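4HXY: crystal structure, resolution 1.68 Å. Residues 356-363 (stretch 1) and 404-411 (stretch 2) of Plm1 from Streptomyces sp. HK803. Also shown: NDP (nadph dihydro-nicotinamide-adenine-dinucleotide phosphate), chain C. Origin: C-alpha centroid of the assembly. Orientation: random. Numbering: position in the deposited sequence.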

# COMPACT_ATOMS: atom_id res chain seq x y z
N ALA A 356 -4.15 14.00 -5.92
CA ALA A 356 -4.24 12.56 -5.67
C ALA A 356 -4.41 12.30 -4.19
O ALA A 356 -3.80 12.97 -3.37
CB ALA A 356 -3.02 11.80 -6.18
N VAL A 357 -5.26 11.34 -3.85
CA VAL A 357 -5.33 10.82 -2.50
C VAL A 357 -5.48 9.31 -2.52
O VAL A 357 -6.22 8.77 -3.34
CB VAL A 357 -6.45 11.45 -1.67
CG1 VAL A 357 -7.86 11.20 -2.30
CG2 VAL A 357 -6.34 10.99 -0.17
N SER A 358 -4.77 8.65 -1.60
CA SER A 358 -4.93 7.22 -1.38
C SER A 358 -5.47 7.03 0.01
O SER A 358 -4.82 7.41 0.99
CB SER A 358 -3.59 6.51 -1.52
OG SER A 358 -3.75 5.10 -1.39
N VAL A 359 -6.66 6.46 0.13
CA VAL A 359 -7.23 6.23 1.46
C VAL A 359 -7.00 4.77 1.80
O VAL A 359 -7.48 3.89 1.09
CB VAL A 359 -8.74 6.53 1.52
CG1 VAL A 359 -9.29 6.27 2.91
CG2 VAL A 359 -9.04 7.99 1.14
N ALA A 360 -6.28 4.53 2.90
CA ALA A 360 -6.01 3.16 3.38
C ALA A 360 -7.15 2.77 4.31
O ALA A 360 -7.16 3.08 5.49
CB ALA A 360 -4.66 3.11 4.05
N TRP A 361 -8.16 2.13 3.74
CA TRP A 361 -9.34 1.72 4.47
C TRP A 361 -9.15 0.47 5.35
O TRP A 361 -8.55 -0.54 4.94
CB TRP A 361 -10.43 1.37 3.49
CG TRP A 361 -10.86 2.47 2.59
CD1 TRP A 361 -10.65 2.57 1.25
CD2 TRP A 361 -11.68 3.58 2.95
NE1 TRP A 361 -11.24 3.70 0.76
CE2 TRP A 361 -11.88 4.34 1.79
CE3 TRP A 361 -12.21 4.02 4.14
CZ2 TRP A 361 -12.63 5.52 1.79
CZ3 TRP A 361 -12.97 5.17 4.16
CH2 TRP A 361 -13.15 5.92 2.99
N GLY A 362 -9.73 0.54 6.54
CA GLY A 362 -10.14 -0.68 7.23
C GLY A 362 -11.32 -1.35 6.55
O GLY A 362 -11.81 -0.89 5.52
N PRO A 363 -11.80 -2.45 7.13
CA PRO A 363 -12.89 -3.18 6.53
C PRO A 363 -14.14 -2.32 6.47
O PRO A 363 -14.37 -1.49 7.36
CB PRO A 363 -13.08 -4.38 7.47
CG PRO A 363 -12.46 -3.95 8.76
CD PRO A 363 -11.32 -3.07 8.38
PA NDP C . -15.05 -6.27 -4.96
O1A NDP C . -16.52 -6.27 -4.70
O2A NDP C . -14.39 -7.57 -5.31
O5B NDP C . -14.73 -5.22 -6.12
C5B NDP C . -13.53 -5.31 -6.85
C4B NDP C . -13.80 -4.88 -8.26
O4B NDP C . -12.61 -4.90 -9.02
C3B NDP C . -14.77 -5.78 -8.99
O3B NDP C . -15.77 -4.95 -9.60
C2B NDP C . -13.94 -6.49 -10.04
O2B NDP C . -14.84 -6.75 -11.10
C1B NDP C . -12.89 -5.42 -10.31
N9A NDP C . -11.67 -5.86 -10.97
C8A NDP C . -10.76 -6.81 -10.55
N7A NDP C . -9.79 -6.92 -11.48
C5A NDP C . -10.04 -6.02 -12.48
C6A NDP C . -9.38 -5.68 -13.65
N6A NDP C . -8.25 -6.24 -14.07
N1A NDP C . -9.95 -4.70 -14.45
C2A NDP C . -11.12 -4.05 -14.08
N3A NDP C . -11.78 -4.38 -12.92
C4A NDP C . -11.22 -5.35 -12.14
O3 NDP C . -14.24 -5.68 -3.70
PN NDP C . -14.61 -4.42 -2.80
O1N NDP C . -14.67 -4.91 -1.41
O2N NDP C . -15.72 -3.61 -3.32
O5D NDP C . -13.25 -3.58 -2.80
C5D NDP C . -12.93 -2.68 -3.82
C4D NDP C . -11.60 -2.02 -3.49
O4D NDP C . -11.60 -1.56 -2.15
C3D NDP C . -10.45 -2.99 -3.61
O3D NDP C . -9.41 -2.39 -4.32
C2D NDP C . -10.01 -3.24 -2.18
O2D NDP C . -8.63 -3.56 -2.07
C1D NDP C . -10.42 -1.96 -1.49
N1N NDP C . -10.72 -2.17 -0.07
C2N NDP C . -11.84 -2.84 0.32
C3N NDP C . -12.08 -3.20 1.65
C7N NDP C . -13.34 -3.86 2.07
O7N NDP C . -13.53 -3.95 3.43
N7N NDP C . -14.24 -4.38 1.25
C4N NDP C . -11.23 -2.55 2.71
C5N NDP C . -10.03 -1.83 2.18
C6N NDP C . -9.84 -1.65 0.83
P2B NDP C . -14.52 -7.76 -12.29
O1X NDP C . -15.81 -7.84 -13.07
O2X NDP C . -14.10 -9.13 -11.74
O3X NDP C . -13.40 -7.25 -13.11
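Stretch 2 (404-411) AGDPVVAD

Stretch 2 lies beside stretch 1 as a parallel neighbour in a β-sheet, and its backbone makes the strongest contacts. Gly-362 N donates to Val-409 O at 2.8 Å, Ala-360 N to Pro-407 O at 2.9 Å, and, in return, Val-409 N to Ala-360 O at 3.0 Å. The alternation is characteristic of parallel strands: Ala-360 directs its N and O to two different residues, Pro-407 and Val-409, which flank Val-408. Pro-407 suits its place because the bond it makes requires only a carbonyl; its nitrogen, locked in the ring, has no hydrogen to give. One step earlier a side chain takes over the role of the carbonyl, as Asp-406 OD1 accepts from Ser-358 N at 3.1 Å, with a nearly straight N-H...O angle of 170°.

Strands 357-361 and 408-411 run in the same direction, crossing at -22° with a closest axial approach of 4.7 Å. The phi/psi values, such as -110/124 at Val-408 and -127/113 at Val-409, are those of extended strands, and the hydrogen bonds define the register: Ala-360 pairs with Val-408 (CA to CA 4.5 Å) and Trp-361 with Val-409. Weaker CA-H...O contacts fill in between, Val-408 CA lying 3.4 Å from Ala-360 O and Trp-361 CA 3.5 Å from Val-409 O.

The side chains pack by face. On one, the small Ala-360 CB rests 4.1 Å from Val-408 CG2. On the other, the branched Val-409 reaches two residues, its CG1 lying 3.8 Å from Trp-361 CZ3 and its CG2 3.9 Å from Val-359 CG1. Toward the start, Val-357 CG2 meets the apolar ring of Pro-407 at CD, 3.8 Å away. At the far end Gly-362 fits closely: its CA is 3.7 Å from Ala-410 CB, and a β-carbon on the glycine would clash with that methyl.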

# COMPACT_ATOMS: atom_id res chain seq x y z
N ALA A 404 -2.93 18.17 1.76
CA ALA A 404 -2.59 16.88 1.17
C ALA A 404 -2.11 15.93 2.25
O ALA A 404 -1.42 16.33 3.18
CB ALA A 404 -1.49 17.08 0.13
N GLY A 405 -2.47 14.67 2.11
CA GLY A 405 -2.05 13.64 3.04
C GLY A 405 -2.45 12.29 2.49
O GLY A 405 -3.12 12.22 1.49
N ASP A 406 -2.04 11.22 3.14
CA ASP A 406 -2.63 9.96 2.78
C ASP A 406 -3.13 9.38 4.10
O ASP A 406 -2.38 8.93 4.94
CB ASP A 406 -1.69 9.02 2.05
CG ASP A 406 -1.64 9.26 0.52
OD1 ASP A 406 -2.49 10.00 -0.08
OD2 ASP A 406 -0.71 8.67 -0.07
N PRO A 407 -4.43 9.42 4.27
CA PRO A 407 -5.07 8.97 5.49
C PRO A 407 -5.32 7.47 5.56
O PRO A 407 -5.52 6.82 4.57
CB PRO A 407 -6.40 9.71 5.44
CG PRO A 407 -6.70 9.73 4.00
CD PRO A 407 -5.41 9.98 3.33
N VAL A 408 -5.31 6.99 6.80
CA VAL A 408 -5.70 5.62 7.14
C VAL A 408 -7.01 5.79 7.90
O VAL A 408 -7.05 6.54 8.89
CB VAL A 408 -4.64 4.95 8.04
CG1 VAL A 408 -4.99 3.47 8.28
CG2 VAL A 408 -3.26 5.05 7.41
N VAL A 409 -8.08 5.14 7.44
CA VAL A 409 -9.43 5.32 8.02
C VAL A 409 -10.01 3.96 8.38
O VAL A 409 -10.27 3.13 7.51
CB VAL A 409 -10.35 6.05 7.03
CG1 VAL A 409 -11.78 6.17 7.60
CG2 VAL A 409 -9.76 7.43 6.64
N ALA A 410 -10.20 3.72 9.68
CA ALA A 410 -10.60 2.39 10.16
C ALA A 410 -11.22 2.51 11.54
O ALA A 410 -10.91 3.45 12.27
CB ALA A 410 -9.38 1.44 10.20
N ASP A 411 -12.09 1.57 11.89
CA ASP A 411 -12.65 1.49 13.25
C ASP A 411 -11.86 0.43 14.03
O ASP A 411 -12.13 -0.78 13.89
CB ASP A 411 -14.12 1.09 13.14
CG ASP A 411 -14.85 1.10 14.47
OD1 ASP A 411 -14.18 1.24 15.51
OD2 ASP A 411 -16.11 0.97 14.45
O HOH W 1 -12.82 -0.66 9.83